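PDB 5FQ8: outer membrane protein OMP121 from Bacteroides thetaiotaomicron, which probably imports peptides across the outer membrane together with a partner lipoprotein, as a TonB-dependent transporter. Local coordinates for residues 242-247 against 337-342; 193-198 against 840-845; 209-214 against 359-364. All coordinates share one frame; numbering follows the deposited sequence.

Contact 1: 242-247 against 337-342; sequences PDNIKD and TPRDIS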
loop_
_atom_site.group_PDB
_atom_site.type_symbol
_atom_site.label_atom_id
_atom_site.label_comp_id
_atom_site.label_asym_id
_atom_site.label_seq_id
_atom_site.Cartn_x
_atom_site.Cartn_y
_atom_site.Cartn_z
ATOM N N PRO B 242 -31.060 -17.910 -28.359
ATOM C CA PRO B 242 -31.426 -18.385 -27.023
ATOM C C PRO B 242 -30.296 -19.042 -26.276
ATOM O O PRO B 242 -30.325 -19.086 -25.045
ATOM C CB PRO B 242 -32.548 -19.384 -27.318
ATOM C CG PRO B 242 -33.042 -19.023 -28.652
ATOM C CD PRO B 242 -31.872 -18.542 -29.403
ATOM N N ASP B 243 -29.300 -19.554 -26.975
ATOM C CA ASP B 243 -28.198 -20.255 -26.342
ATOM C C ASP B 243 -27.018 -19.352 -26.028
ATOM O O ASP B 243 -25.957 -19.854 -25.654
ATOM C CB ASP B 243 -27.732 -21.405 -27.234
ATOM C CG ASP B 243 -28.264 -22.730 -26.788
ATOM O OD1 ASP B 243 -29.257 -22.720 -26.036
ATOM O OD2 ASP B 243 -27.682 -23.770 -27.182
ATOM N N ASN B 244 -27.171 -18.038 -26.146
ATOM C CA ASN B 244 -25.985 -17.194 -26.166
ATOM C C ASN B 244 -25.260 -17.214 -24.831
ATOM O O ASN B 244 -24.042 -17.393 -24.788
ATOM C CB ASN B 244 -26.352 -15.778 -26.587
ATOM C CG ASN B 244 -27.343 -15.143 -25.677
ATOM O OD1 ASN B 244 -27.852 -15.779 -24.770
ATOM N ND2 ASN B 244 -27.627 -13.871 -25.907
ATOM N N ILE B 245 -25.985 -17.077 -23.729
ATOM C CA ILE B 245 -25.323 -17.159 -22.435
ATOM C C ILE B 245 -24.862 -18.581 -22.157
ATOM O O ILE B 245 -23.778 -18.790 -21.605
ATOM C CB ILE B 245 -26.251 -16.628 -21.337
ATOM C CG1 ILE B 245 -26.451 -15.138 -21.556
ATOM C CG2 ILE B 245 -25.677 -16.908 -19.965
ATOM C CD1 ILE B 245 -27.254 -14.486 -20.511
ATOM N N LYS B 246 -25.664 -19.579 -22.541
ATOM C CA LYS B 246 -25.284 -20.964 -22.299
ATOM C C LYS B 246 -24.003 -21.320 -23.042
ATOM O O LYS B 246 -23.151 -22.045 -22.519
ATOM C CB LYS B 246 -26.413 -21.909 -22.720
ATOM C CG LYS B 246 -26.221 -23.379 -22.311
ATOM C CD LYS B 246 -27.037 -24.321 -23.175
ATOM C CE LYS B 246 -26.962 -25.760 -22.680
ATOM N NZ LYS B 246 -25.553 -26.222 -22.524
ATOM N N ASP B 247 -23.853 -20.822 -24.263
ATOM C CA ASP B 247 -22.675 -21.123 -25.063
ATOM C C ASP B 247 -21.426 -20.430 -24.556
ATOM O O ASP B 247 -20.332 -20.746 -25.018
ATOM C CB ASP B 247 -22.915 -20.712 -26.508
ATOM C CG ASP B 247 -23.843 -21.634 -27.215
ATOM O OD1 ASP B 247 -24.374 -22.528 -26.545
ATOM O OD2 ASP B 247 -24.042 -21.469 -28.431
ATOM N N THR B 337 -26.883 -8.502 -21.368
ATOM C CA THR B 337 -26.726 -8.725 -22.785
ATOM C C THR B 337 -28.102 -8.813 -23.422
ATOM O O THR B 337 -28.995 -9.447 -22.863
ATOM C CB THR B 337 -25.965 -10.020 -23.048
ATOM O OG1 THR B 337 -24.708 -9.985 -22.376
ATOM C CG2 THR B 337 -25.741 -10.190 -24.525
ATOM N N PRO B 338 -28.305 -8.195 -24.574
ATOM C CA PRO B 338 -29.570 -8.378 -25.280
ATOM C C PRO B 338 -29.729 -9.817 -25.728
ATOM O O PRO B 338 -28.754 -10.508 -26.014
ATOM C CB PRO B 338 -29.446 -7.435 -26.477
ATOM C CG PRO B 338 -28.405 -6.472 -26.105
ATOM C CD PRO B 338 -27.445 -7.220 -25.250
ATOM N N ARG B 339 -30.980 -10.258 -25.811
ATOM C CA ARG B 339 -31.253 -11.631 -26.213
ATOM C C ARG B 339 -30.825 -11.921 -27.631
ATOM O O ARG B 339 -30.774 -13.087 -28.001
ATOM C CB ARG B 339 -32.734 -11.954 -26.082
ATOM C CG ARG B 339 -33.304 -11.716 -24.724
ATOM C CD ARG B 339 -32.628 -12.555 -23.679
ATOM N NE ARG B 339 -32.665 -13.951 -24.058
ATOM C CZ ARG B 339 -31.593 -14.717 -24.213
ATOM N NH1 ARG B 339 -30.392 -14.227 -23.995
ATOM N NH2 ARG B 339 -31.734 -15.978 -24.572
ATOM N N ASP B 340 -30.515 -10.916 -28.436
ATOM C CA ASP B 340 -30.175 -11.156 -29.829
ATOM C C ASP B 340 -28.682 -11.124 -30.105
ATOM O O ASP B 340 -28.274 -11.422 -31.228
ATOM C CB ASP B 340 -30.861 -10.119 -30.710
ATOM C CG ASP B 340 -30.480 -8.714 -30.336
ATOM O OD1 ASP B 340 -30.874 -8.262 -29.240
ATOM O OD2 ASP B 340 -29.787 -8.064 -31.140
ATOM N N ILE B 341 -27.866 -10.773 -29.120
ATOM C CA ILE B 341 -26.447 -10.507 -29.313
ATOM C C ILE B 341 -25.655 -11.781 -29.073
ATOM O O ILE B 341 -25.902 -12.508 -28.108
ATOM C CB ILE B 341 -25.975 -9.388 -28.374
ATOM C CG1 ILE B 341 -26.708 -8.092 -28.697
ATOM C CG2 ILE B 341 -24.485 -9.193 -28.513
ATOM C CD1 ILE B 341 -26.587 -7.682 -30.125
ATOM N N SER B 342 -24.703 -12.055 -29.953
ATOM C CA SER B 342 -23.872 -13.248 -29.840
ATOM C C SER B 342 -22.727 -12.985 -28.875
ATOM O O SER B 342 -21.799 -12.242 -29.198
ATOM C CB SER B 342 -23.340 -13.639 -31.211
ATOM O OG SER B 342 -22.449 -14.729 -31.124
#
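A type I beta turn, P338 to I341, in the long loop after helix 330-335 meets the 242-247 segment of the loop that runs from strand 232-237 to strand 252-264. N244 and R339 carry the contact and cross at about a right angle. CG of N244 takes the crowded position between backbone N and carbonyl carbon (chi1 60°), which sets the amide between I341 O and the R339 head. Its ND2 gives an almost straight, in-plane bond of 3.1 Å to I341 O, at the end of the turn that the I341 N to P338 O bond (3.2 Å) closes. Its OD1 receives R339 NH1 on a lone pair at 3.1 Å, with an N-H...O angle of 167°. Amide and guanidinium are turned 62° against each other, yet OD1 stays at the guanidinium edge. Both loops sit at one end of the barrel, probably the extracellular end as in other TonB-dependent receptors. The R339 chain bends at both chi2 and chi3, bringing NH2 within 3.4 Å of P242 O in a weak bond. The same head is gripped more firmly from outside the pair, NE by Q195 O and NH2 by N196 OD1, so its rotation is fixed on several sides. An alanine in place of N244 would lose both amide bonds across the contact and would probably loosen the 242-247 segment from the turn and leave R339 NH1 less well held. T5 of the BT_2262 lipoprotein chain packs on N244, placing the contact beside the partner protein.

Contact 2: 193-198 against 840-845; sequences EFQNEF and TGNAIQ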
loop_
_atom_site.group_PDB
_atom_site.type_symbol
_atom_site.label_atom_id
_atom_site.label_comp_id
_atom_site.label_asym_id
_atom_site.label_seq_id
_atom_site.Cartn_x
_atom_site.Cartn_y
_atom_site.Cartn_z
ATOM N N GLU B 193 -34.135 -18.660 -16.828
ATOM C CA GLU B 193 -34.921 -18.854 -18.029
ATOM C C GLU B 193 -35.231 -17.502 -18.638
ATOM O O GLU B 193 -35.747 -16.610 -17.968
ATOM C CB GLU B 193 -36.199 -19.615 -17.718
ATOM C CG GLU B 193 -37.069 -19.838 -18.919
ATOM C CD GLU B 193 -38.347 -20.513 -18.574
ATOM O OE1 GLU B 193 -38.564 -20.784 -17.385
ATOM O OE2 GLU B 193 -39.132 -20.770 -19.496
ATOM N N PHE B 194 -34.917 -17.361 -19.909
ATOM C CA PHE B 194 -34.944 -16.084 -20.592
ATOM C C PHE B 194 -36.164 -15.954 -21.473
ATOM O O PHE B 194 -36.769 -16.937 -21.881
ATOM C CB PHE B 194 -33.702 -15.912 -21.458
ATOM C CG PHE B 194 -32.443 -15.941 -20.691
ATOM C CD1 PHE B 194 -32.171 -14.954 -19.768
ATOM C CD2 PHE B 194 -31.527 -16.952 -20.882
ATOM C CE1 PHE B 194 -31.015 -14.977 -19.048
ATOM C CE2 PHE B 194 -30.360 -16.968 -20.172
ATOM C CZ PHE B 194 -30.103 -15.985 -19.249
ATOM N N GLN B 195 -36.499 -14.713 -21.770
ATOM C CA GLN B 195 -37.450 -14.388 -22.809
ATOM C C GLN B 195 -36.695 -14.323 -24.127
ATOM O O GLN B 195 -35.598 -13.789 -24.183
ATOM C CB GLN B 195 -38.121 -13.057 -22.482
ATOM C CG GLN B 195 -38.440 -12.202 -23.682
ATOM C CD GLN B 195 -37.361 -11.211 -23.991
ATOM O OE1 GLN B 195 -37.112 -10.912 -25.142
ATOM N NE2 GLN B 195 -36.716 -10.692 -22.966
ATOM N N ASN B 196 -37.251 -14.884 -25.171
ATOM C CA ASN B 196 -36.652 -14.778 -26.498
ATOM C C ASN B 196 -37.602 -14.098 -27.472
ATOM O O ASN B 196 -37.575 -14.374 -28.668
ATOM C CB ASN B 196 -36.220 -16.142 -27.053
ATOM C CG ASN B 196 -35.045 -16.751 -26.290
ATOM O OD1 ASN B 196 -33.911 -16.290 -26.398
ATOM N ND2 ASN B 196 -35.309 -17.815 -25.556
ATOM N N GLU B 197 -38.448 -13.207 -26.970
ATOM C CA GLU B 197 -39.440 -12.545 -27.797
ATOM C C GLU B 197 -38.985 -11.179 -28.290
ATOM O O GLU B 197 -39.263 -10.820 -29.437
ATOM C CB GLU B 197 -40.744 -12.408 -27.014
ATOM C CG GLU B 197 -41.990 -12.302 -27.865
ATOM C CD GLU B 197 -43.256 -12.200 -27.043
ATOM O OE1 GLU B 197 -43.222 -12.530 -25.841
ATOM O OE2 GLU B 197 -44.288 -11.789 -27.607
ATOM N N PHE B 198 -38.266 -10.422 -27.462
ATOM C CA PHE B 198 -37.856 -9.063 -27.787
ATOM C C PHE B 198 -36.345 -8.920 -27.642
ATOM O O PHE B 198 -35.717 -9.581 -26.818
ATOM C CB PHE B 198 -38.567 -8.047 -26.890
ATOM C CG PHE B 198 -40.018 -8.347 -26.652
ATOM C CD1 PHE B 198 -40.985 -7.893 -27.528
ATOM C CD2 PHE B 198 -40.412 -9.076 -25.547
ATOM C CE1 PHE B 198 -42.301 -8.163 -27.308
ATOM C CE2 PHE B 198 -41.735 -9.347 -25.319
ATOM C CZ PHE B 198 -42.681 -8.890 -26.201
ATOM N N THR B 840 -33.018 -5.910 -16.706
ATOM C CA THR B 840 -32.462 -5.890 -18.042
ATOM C C THR B 840 -33.428 -6.388 -19.101
ATOM O O THR B 840 -33.075 -6.368 -20.285
ATOM C CB THR B 840 -31.199 -6.719 -18.061
ATOM O OG1 THR B 840 -30.442 -6.375 -19.213
ATOM C CG2 THR B 840 -31.546 -8.146 -18.120
ATOM N N GLY B 841 -34.630 -6.810 -18.711
ATOM C CA GLY B 841 -35.622 -7.241 -19.672
ATOM C C GLY B 841 -35.359 -8.593 -20.269
ATOM O O GLY B 841 -35.798 -8.868 -21.386
ATOM N N ASN B 842 -34.648 -9.454 -19.557
ATOM C CA ASN B 842 -34.259 -10.740 -20.104
ATOM C C ASN B 842 -34.999 -11.916 -19.499
ATOM O O ASN B 842 -35.084 -12.953 -20.145
ATOM C CB ASN B 842 -32.752 -10.958 -19.923
ATOM C CG ASN B 842 -31.934 -10.202 -20.915
ATOM O OD1 ASN B 842 -32.425 -9.808 -21.959
ATOM N ND2 ASN B 842 -30.674 -9.992 -20.595
ATOM N N ALA B 843 -35.527 -11.791 -18.291
ATOM C CA ALA B 843 -36.276 -12.891 -17.706
ATOM C C ALA B 843 -37.602 -13.074 -18.432
ATOM O O ALA B 843 -38.207 -12.117 -18.915
ATOM C CB ALA B 843 -36.516 -12.641 -16.223
ATOM N N ILE B 844 -38.045 -14.325 -18.506
ATOM C CA ILE B 844 -39.252 -14.653 -19.249
ATOM C C ILE B 844 -40.457 -13.975 -18.622
ATOM O O ILE B 844 -41.394 -13.573 -19.317
ATOM C CB ILE B 844 -39.417 -16.188 -19.328
ATOM C CG1 ILE B 844 -40.595 -16.557 -20.211
ATOM C CG2 ILE B 844 -39.554 -16.804 -17.961
ATOM C CD1 ILE B 844 -40.409 -16.167 -21.639
ATOM N N GLN B 845 -40.438 -13.805 -17.303
ATOM C CA GLN B 845 -41.509 -13.077 -16.644
ATOM C C GLN B 845 -41.740 -11.703 -17.252
ATOM O O GLN B 845 -42.886 -11.253 -17.320
ATOM C CB GLN B 845 -41.211 -12.929 -15.158
ATOM C CG GLN B 845 -41.460 -14.165 -14.351
ATOM C CD GLN B 845 -40.312 -15.106 -14.391
ATOM O OE1 GLN B 845 -39.461 -15.004 -15.247
ATOM N NE2 GLN B 845 -40.276 -16.034 -13.460
#
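E193 opens the pairing with its carbonyl oxygen, which accepts I844 N at 3.3 Å from a donor above the carbonyl plane. Its side chain runs out extended, CG anti to the backbone N, and crosses I844 obliquely, with CD 3.9 Å from CG2; OE1 bonds to a polar side chain of another protein's chain. F194 forms a single beta bridge with A843. Its CA makes a CA-H...O contact of 3.2 Å with N842 O, an oxygen that also lies at the edge of the ring. The side chains of F194 and N842 lie side by side and point the same way, ring and amide planes nearly perpendicular (88°). Q195 N then bonds to N842 O at 2.8 Å, and the CD1 methyl of I844 packs 3.6 Å from Q195 CA. The Q195 chain bends at chi2, and its OE1 takes F198 N on a lone pair at 2.6 Å, tying the side chain to the backbone three residues on. E197, seen as a calcium ligand in this protein though no ion is bound to it in this chain, forms a salt bridge with R217. The 840-845 segment leaves helix 832-839 through a Schellman motif at G841, so the bridge joins the end of that helix to the loop following strand 177-188, and F194 and N842 both touch N837 of the helix.

Contact 3: 209-214 against 359-364; sequences LENGSW and YYTPYG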
loop_
_atom_site.group_PDB
_atom_site.type_symbol
_atom_site.label_atom_id
_atom_site.label_comp_id
_atom_site.label_asym_id
_atom_site.label_seq_id
_atom_site.Cartn_x
_atom_site.Cartn_y
_atom_site.Cartn_z
ATOM N N LEU B 209 -27.262 -0.045 -28.873
ATOM C CA LEU B 209 -26.220 -0.003 -27.857
ATOM C C LEU B 209 -26.668 -0.441 -26.468
ATOM O O LEU B 209 -25.929 -0.192 -25.514
ATOM C CB LEU B 209 -25.658 1.430 -27.769
ATOM C CG LEU B 209 -24.326 1.858 -28.393
ATOM C CD1 LEU B 209 -24.366 1.914 -29.897
ATOM C CD2 LEU B 209 -23.966 3.210 -27.843
ATOM N N GLU B 210 -27.816 -1.078 -26.295
ATOM C CA GLU B 210 -28.307 -1.300 -24.944
ATOM C C GLU B 210 -27.676 -2.521 -24.306
ATOM O O GLU B 210 -27.201 -3.436 -24.974
ATOM C CB GLU B 210 -29.815 -1.507 -24.913
ATOM C CG GLU B 210 -30.616 -0.353 -25.391
ATOM C CD GLU B 210 -30.515 0.849 -24.516
ATOM O OE1 GLU B 210 -30.544 0.709 -23.282
ATOM O OE2 GLU B 210 -30.397 1.944 -25.075
ATOM N N ASN B 211 -27.736 -2.552 -22.982
ATOM C CA ASN B 211 -27.357 -3.729 -22.226
ATOM C C ASN B 211 -28.558 -4.557 -21.824
ATOM O O ASN B 211 -28.548 -5.169 -20.759
ATOM C CB ASN B 211 -26.590 -3.303 -20.990
ATOM C CG ASN B 211 -27.395 -2.401 -20.142
ATOM O OD1 ASN B 211 -28.177 -1.618 -20.654
ATOM N ND2 ASN B 211 -27.261 -2.523 -18.842
ATOM N N GLY B 212 -29.600 -4.575 -22.642
ATOM C CA GLY B 212 -30.865 -5.128 -22.214
ATOM C C GLY B 212 -31.743 -5.387 -23.412
ATOM O O GLY B 212 -31.354 -5.159 -24.557
ATOM N N SER B 213 -32.942 -5.878 -23.134
ATOM C CA SER B 213 -33.784 -6.444 -24.176
ATOM C C SER B 213 -35.196 -5.928 -24.072
ATOM O O SER B 213 -36.160 -6.689 -24.093
ATOM C CB SER B 213 -33.819 -7.967 -24.127
ATOM O OG SER B 213 -32.530 -8.535 -24.133
ATOM N N TRP B 214 -35.351 -4.619 -23.949
ATOM C CA TRP B 214 -36.675 -4.019 -24.057
ATOM C C TRP B 214 -36.871 -3.382 -25.424
ATOM O O TRP B 214 -37.269 -2.240 -25.523
ATOM C CB TRP B 214 -36.891 -2.990 -22.959
ATOM C CG TRP B 214 -36.760 -3.486 -21.554
ATOM C CD1 TRP B 214 -35.683 -3.356 -20.745
ATOM C CD2 TRP B 214 -37.769 -4.123 -20.772
ATOM N NE1 TRP B 214 -35.945 -3.889 -19.519
ATOM C CE2 TRP B 214 -37.224 -4.366 -19.508
ATOM C CE3 TRP B 214 -39.081 -4.522 -21.025
ATOM C CZ2 TRP B 214 -37.938 -4.998 -18.500
ATOM C CZ3 TRP B 214 -39.793 -5.145 -20.021
ATOM C CH2 TRP B 214 -39.223 -5.375 -18.777
ATOM N N TYR B 359 -16.869 -1.651 -27.565
ATOM C CA TYR B 359 -17.792 -2.691 -27.136
ATOM C C TYR B 359 -19.233 -2.256 -27.354
ATOM O O TYR B 359 -19.553 -1.075 -27.280
ATOM C CB TYR B 359 -17.547 -2.988 -25.673
ATOM C CG TYR B 359 -18.306 -4.154 -25.111
ATOM C CD1 TYR B 359 -18.214 -5.412 -25.678
ATOM C CD2 TYR B 359 -19.087 -4.001 -23.979
ATOM C CE1 TYR B 359 -18.905 -6.477 -25.147
ATOM C CE2 TYR B 359 -19.774 -5.047 -23.447
ATOM C CZ TYR B 359 -19.682 -6.284 -24.030
ATOM O OH TYR B 359 -20.373 -7.327 -23.485
ATOM N N TYR B 360 -20.116 -3.219 -27.622
ATOM C CA TYR B 360 -21.425 -2.854 -28.145
ATOM C C TYR B 360 -22.271 -2.075 -27.145
ATOM O O TYR B 360 -23.235 -1.424 -27.554
ATOM C CB TYR B 360 -22.173 -4.095 -28.633
ATOM C CG TYR B 360 -22.598 -5.055 -27.560
ATOM C CD1 TYR B 360 -21.767 -6.076 -27.159
ATOM C CD2 TYR B 360 -23.834 -4.951 -26.962
ATOM C CE1 TYR B 360 -22.142 -6.945 -26.188
ATOM C CE2 TYR B 360 -24.215 -5.817 -25.985
ATOM C CZ TYR B 360 -23.362 -6.810 -25.603
ATOM O OH TYR B 360 -23.720 -7.691 -24.627
ATOM N N THR B 361 -21.933 -2.091 -25.856
ATOM C CA THR B 361 -22.752 -1.366 -24.909
ATOM C C THR B 361 -21.903 -0.670 -23.850
ATOM O O THR B 361 -20.961 -1.262 -23.323
ATOM C CB THR B 361 -23.752 -2.297 -24.253
ATOM O OG1 THR B 361 -24.605 -1.531 -23.399
ATOM C CG2 THR B 361 -23.037 -3.364 -23.471
ATOM N N PRO B 362 -22.200 0.574 -23.531
ATOM C CA PRO B 362 -21.343 1.321 -22.618
ATOM C C PRO B 362 -21.968 1.525 -21.269
ATOM O O PRO B 362 -21.593 2.462 -20.568
ATOM C CB PRO B 362 -21.197 2.649 -23.335
ATOM C CG PRO B 362 -22.562 2.862 -23.912
ATOM C CD PRO B 362 -23.080 1.484 -24.282
ATOM N N TYR B 363 -22.910 0.678 -20.893
ATOM C CA TYR B 363 -23.754 0.956 -19.741
ATOM C C TYR B 363 -23.295 0.146 -18.535
ATOM O O TYR B 363 -23.924 -0.824 -18.130
ATOM C CB TYR B 363 -25.205 0.679 -20.092
ATOM C CG TYR B 363 -25.799 1.598 -21.143
ATOM C CD1 TYR B 363 -25.704 2.970 -21.030
ATOM C CD2 TYR B 363 -26.450 1.087 -22.249
ATOM C CE1 TYR B 363 -26.249 3.802 -21.980
ATOM C CE2 TYR B 363 -26.987 1.913 -23.202
ATOM C CZ TYR B 363 -26.883 3.271 -23.062
ATOM O OH TYR B 363 -27.416 4.101 -24.011
ATOM N N GLY B 364 -22.191 0.578 -17.943
ATOM C CA GLY B 364 -21.804 0.018 -16.673
ATOM C C GLY B 364 -21.278 -1.388 -16.718
ATOM O O GLY B 364 -21.155 -2.024 -15.672
#
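T361 reaches across from 359-364 with its hydroxyl. OG1 is anti to the backbone N (chi1 -176°) and donates to L209 O at 2.8 Å, from above the carbonyl plane and not along a lone pair. The same torsion puts CG2 in the crowded position, over one face of the ring of Y360. That ring has its own CG between backbone N and carbonyl carbon (chi1 68°), which brings the ring edge near 209-214, where CE2 stands 4.0 Å from E210 O with the oxygen at the ring edge. The backbones meet closely around L209, whose CA makes a CA-H...O contact of 3.3 Å with Y360 O, while its side chain crosses P362 at about a right angle, CD2 4.1 Å from P362 CD. Neither segment is regular helix or strand: both belong to long loops of a TonB-dependent barrel, and the backbone of the bound peptide packs on E210, N211 and Y363, which is consistent with these loops bordering the peptide site. Y363 lies with CG beside the backbone N. P362 CD covers one face of its ring toward the rim, and the edge near CE2 and CD2 is turned to the 209-214 backbone, with E210 CA and N211 N in plane. N211, its CG also in the crowded position, crosses Y363 at about a right angle with OD1 3.6 Å from CD2, amide and ring 51° apart. E210, bent at chi2, crosses the Y363 side chain obliquely, carboxylate OE1 3.8 Å from CE2.

In the fold
The three contacts cluster about 30 Å or more from the centre of the chain, their own centres about 11 Å (1 and 2), 13 Å (1 and 3) and 15 Å (2 and 3) apart. Segments 193-198, 209-214 and 242-247 share the loop region between barrel strands 177-188 and 252-264; 337-342 and 359-364 lie between strands 306-320 and 376-394. The last segment, 840-845, follows helix 832-839. Contact 1 is nested within contact 3, and contact 3 within contact 2. S213 ties all three, its OG lying at hydrogen-bonding distance from both R339 N and N842 OD1. Loops far apart in sequence thus form one connected body beside the bound peptide and the lipoprotein.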